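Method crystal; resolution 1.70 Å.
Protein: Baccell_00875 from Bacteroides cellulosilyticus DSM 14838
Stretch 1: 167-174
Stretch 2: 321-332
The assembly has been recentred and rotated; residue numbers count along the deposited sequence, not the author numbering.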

# COMPACT_ATOMS: atom_id res chain seq x y z
N ILE A 167 -2.06 6.40 7.92
CA ILE A 167 -1.48 7.69 8.26
C ILE A 167 -1.85 8.69 7.18
O ILE A 167 -1.67 8.39 6.00
CB ILE A 167 0.05 7.60 8.35
CG1 ILE A 167 0.46 6.51 9.34
CG2 ILE A 167 0.64 8.95 8.77
CD1 ILE A 167 1.91 6.13 9.19
N TRP A 168 -2.37 9.85 7.57
CA TRP A 168 -2.59 10.94 6.63
C TRP A 168 -1.81 12.16 7.06
O TRP A 168 -2.10 12.76 8.13
CB TRP A 168 -4.05 11.29 6.44
CG TRP A 168 -4.25 12.39 5.44
CD1 TRP A 168 -5.04 13.49 5.59
CD2 TRP A 168 -3.60 12.52 4.16
NE1 TRP A 168 -4.92 14.30 4.49
CE2 TRP A 168 -4.07 13.72 3.59
CE3 TRP A 168 -2.70 11.73 3.42
CZ2 TRP A 168 -3.67 14.17 2.32
CZ3 TRP A 168 -2.27 12.19 2.18
CH2 TRP A 168 -2.78 13.41 1.64
N LYS A 169 -0.84 12.52 6.22
CA LYS A 169 0.00 13.69 6.43
C LYS A 169 -0.71 14.99 6.03
O LYS A 169 -0.19 15.80 5.27
CB LYS A 169 1.35 13.53 5.68
CG LYS A 169 1.23 13.42 4.17
CD LYS A 169 2.59 13.23 3.48
CE LYS A 169 2.38 13.31 1.97
NZ LYS A 169 3.63 13.12 1.21
N GLY A 170 -1.89 15.21 6.58
CA GLY A 170 -2.77 16.29 6.13
C GLY A 170 -2.60 17.62 6.82
O GLY A 170 -3.58 18.38 6.92
N GLY A 171 -1.40 17.92 7.29
CA GLY A 171 -1.14 19.25 7.87
C GLY A 171 -1.95 19.46 9.14
O GLY A 171 -1.87 18.65 10.07
N SER A 172 -2.76 20.52 9.16
CA SER A 172 -3.62 20.82 10.31
C SER A 172 -4.71 19.79 10.50
O SER A 172 -5.25 19.69 11.59
CB SER A 172 -4.28 22.21 10.20
OG SER A 172 -3.31 23.22 9.93
N ALA A 173 -5.03 19.05 9.43
CA ALA A 173 -6.07 18.03 9.46
C ALA A 173 -5.48 16.64 9.32
O ALA A 173 -6.13 15.71 8.83
CB ALA A 173 -7.06 18.29 8.35
N ALA A 174 -4.23 16.49 9.78
CA ALA A 174 -3.60 15.20 9.79
C ALA A 174 -4.30 14.25 10.77
O ALA A 174 -4.94 14.68 11.71
CB ALA A 174 -2.14 15.34 10.16
N TYR A 321 -7.08 26.50 2.96
CA TYR A 321 -6.61 27.37 4.03
C TYR A 321 -7.85 27.87 4.71
O TYR A 321 -8.79 28.32 4.03
CB TYR A 321 -5.80 28.55 3.49
CG TYR A 321 -4.58 28.11 2.75
CD1 TYR A 321 -3.37 27.87 3.41
CD2 TYR A 321 -4.64 27.87 1.38
CE1 TYR A 321 -2.26 27.43 2.71
CE2 TYR A 321 -3.54 27.43 0.69
CZ TYR A 321 -2.37 27.22 1.35
OH TYR A 321 -1.30 26.76 0.64
N TYR A 322 -7.92 27.76 6.03
CA TYR A 322 -9.18 27.98 6.76
C TYR A 322 -8.91 28.35 8.22
O TYR A 322 -7.84 28.07 8.76
CB TYR A 322 -10.14 26.77 6.67
CG TYR A 322 -9.54 25.48 7.14
CD1 TYR A 322 -8.62 24.79 6.34
CD2 TYR A 322 -9.84 24.96 8.39
CE1 TYR A 322 -8.00 23.64 6.80
CE2 TYR A 322 -9.26 23.79 8.83
CZ TYR A 322 -8.33 23.13 8.03
OH TYR A 322 -7.69 21.98 8.51
N ASN A 323 -9.90 29.00 8.83
CA ASN A 323 -9.89 29.31 10.27
C ASN A 323 -8.63 30.03 10.75
O ASN A 323 -8.03 29.71 11.79
CB ASN A 323 -10.18 28.04 11.10
CG ASN A 323 -11.57 27.47 10.85
OD1 ASN A 323 -11.93 26.40 11.37
ND2 ASN A 323 -12.33 28.13 10.03
N GLY A 324 -8.17 30.96 9.93
CA GLY A 324 -7.05 31.83 10.28
C GLY A 324 -5.69 31.26 10.01
O GLY A 324 -4.88 31.92 9.37
N ASN A 325 -5.39 30.08 10.55
CA ASN A 325 -4.06 29.53 10.44
C ASN A 325 -3.99 28.03 10.14
O ASN A 325 -2.96 27.40 10.38
CB ASN A 325 -3.30 29.84 11.74
CG ASN A 325 -3.82 29.06 12.94
OD1 ASN A 325 -4.93 28.55 12.96
ND2 ASN A 325 -2.98 28.96 13.96
N LYS A 326 -5.07 27.46 9.64
CA LYS A 326 -5.09 26.02 9.35
C LYS A 326 -4.92 25.79 7.86
O LYS A 326 -5.34 26.62 7.01
CB LYS A 326 -6.41 25.41 9.81
CG LYS A 326 -6.81 25.70 11.24
CD LYS A 326 -6.20 24.71 12.19
CE LYS A 326 -6.67 24.97 13.61
NZ LYS A 326 -5.73 24.31 14.55
N GLN A 327 -4.33 24.63 7.53
CA GLN A 327 -4.19 24.21 6.15
C GLN A 327 -4.19 22.72 6.04
O GLN A 327 -3.71 22.01 6.92
CB GLN A 327 -2.94 24.76 5.47
CG GLN A 327 -1.62 24.28 6.01
CD GLN A 327 -0.45 24.89 5.26
OE1 GLN A 327 0.27 25.73 5.80
NE2 GLN A 327 -0.25 24.47 4.01
N THR A 328 -4.72 22.26 4.93
CA THR A 328 -4.64 20.84 4.60
C THR A 328 -4.65 20.71 3.09
O THR A 328 -4.78 21.72 2.40
CB THR A 328 -5.76 20.02 5.31
OG1 THR A 328 -5.53 18.61 5.18
CG2 THR A 328 -7.16 20.33 4.80
N HIS A 329 -4.50 19.49 2.59
CA HIS A 329 -4.36 19.28 1.16
C HIS A 329 -4.90 17.94 0.66
O HIS A 329 -5.30 17.07 1.45
CB HIS A 329 -2.88 19.42 0.77
CG HIS A 329 -2.05 18.19 1.01
ND1 HIS A 329 -1.67 17.78 2.26
CD2 HIS A 329 -1.58 17.26 0.15
CE1 HIS A 329 -0.95 16.67 2.16
NE2 HIS A 329 -0.88 16.34 0.88
N ALA A 330 -4.94 17.85 -0.66
CA ALA A 330 -5.15 16.62 -1.41
C ALA A 330 -4.10 16.50 -2.50
O ALA A 330 -3.66 17.50 -3.06
CB ALA A 330 -6.52 16.59 -2.02
N ASP A 331 -3.68 15.26 -2.79
CA ASP A 331 -2.67 14.97 -3.83
C ASP A 331 -3.33 14.23 -5.00
O ASP A 331 -3.85 13.13 -4.82
CB ASP A 331 -1.55 14.10 -3.28
CG ASP A 331 -0.75 14.77 -2.19
OD1 ASP A 331 -0.31 15.93 -2.40
OD2 ASP A 331 -0.55 14.13 -1.12
N CYS A 332 -3.33 14.86 -6.18
CA CYS A 332 -3.89 14.31 -7.40
C CYS A 332 -2.82 14.24 -8.49
O CYS A 332 -1.79 14.92 -8.41
CB CYS A 332 -5.04 15.16 -7.91
SG CYS A 332 -6.39 15.24 -6.73
O HOH W 1 -6.59 16.61 3.79
O HOH W 2 -4.53 21.62 13.70
O HOH W 3 -2.11 24.55 11.93
O HOH W 4 -8.19 20.96 10.85

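Trp168 leaves its strand with a CA-to-CB bond that runs sideways, yet its ring reaches stretch 2. The indole lies obliquely against the His329 imidazole, with CZ2 over one face of that ring, while His329 O and Asp331 OD2 sit at the indole's edge. Its NE1 is served by water 1, which accepts from NE1 at 2.9 Å and donates to Thr328 OG1 and His329 O, so a single solvent molecule ties ring to strand. The imidazole is itself held in place, since His329 NE2 donates to Asp331 OD2 at 3.0 Å. Lys169 O meets this ring at its edge, 3.3 Å from His329 CE1.

The chain then turns twice in overlapping fashion. Gly170 O closes the first turn by accepting from Ala173 N, and it also takes a short 2.6 Å hydrogen bond from Thr328 OG1. Gly171 has a positive phi, and a CB there would fall 2.8 Å from Gln327 O, so strand proximity and backbone shape both suit glycine.

Ser172 imitates a strand partner: its N donates to Gln327 O at 2.9 Å, and its OG accepts from Gln327 N at 3.0 Å, the side chain standing in for a carbonyl. Ala173 finishes the contact, its CB packing 3.5 Å from Thr328 OG1 and 3.7 Å from Tyr322 OH.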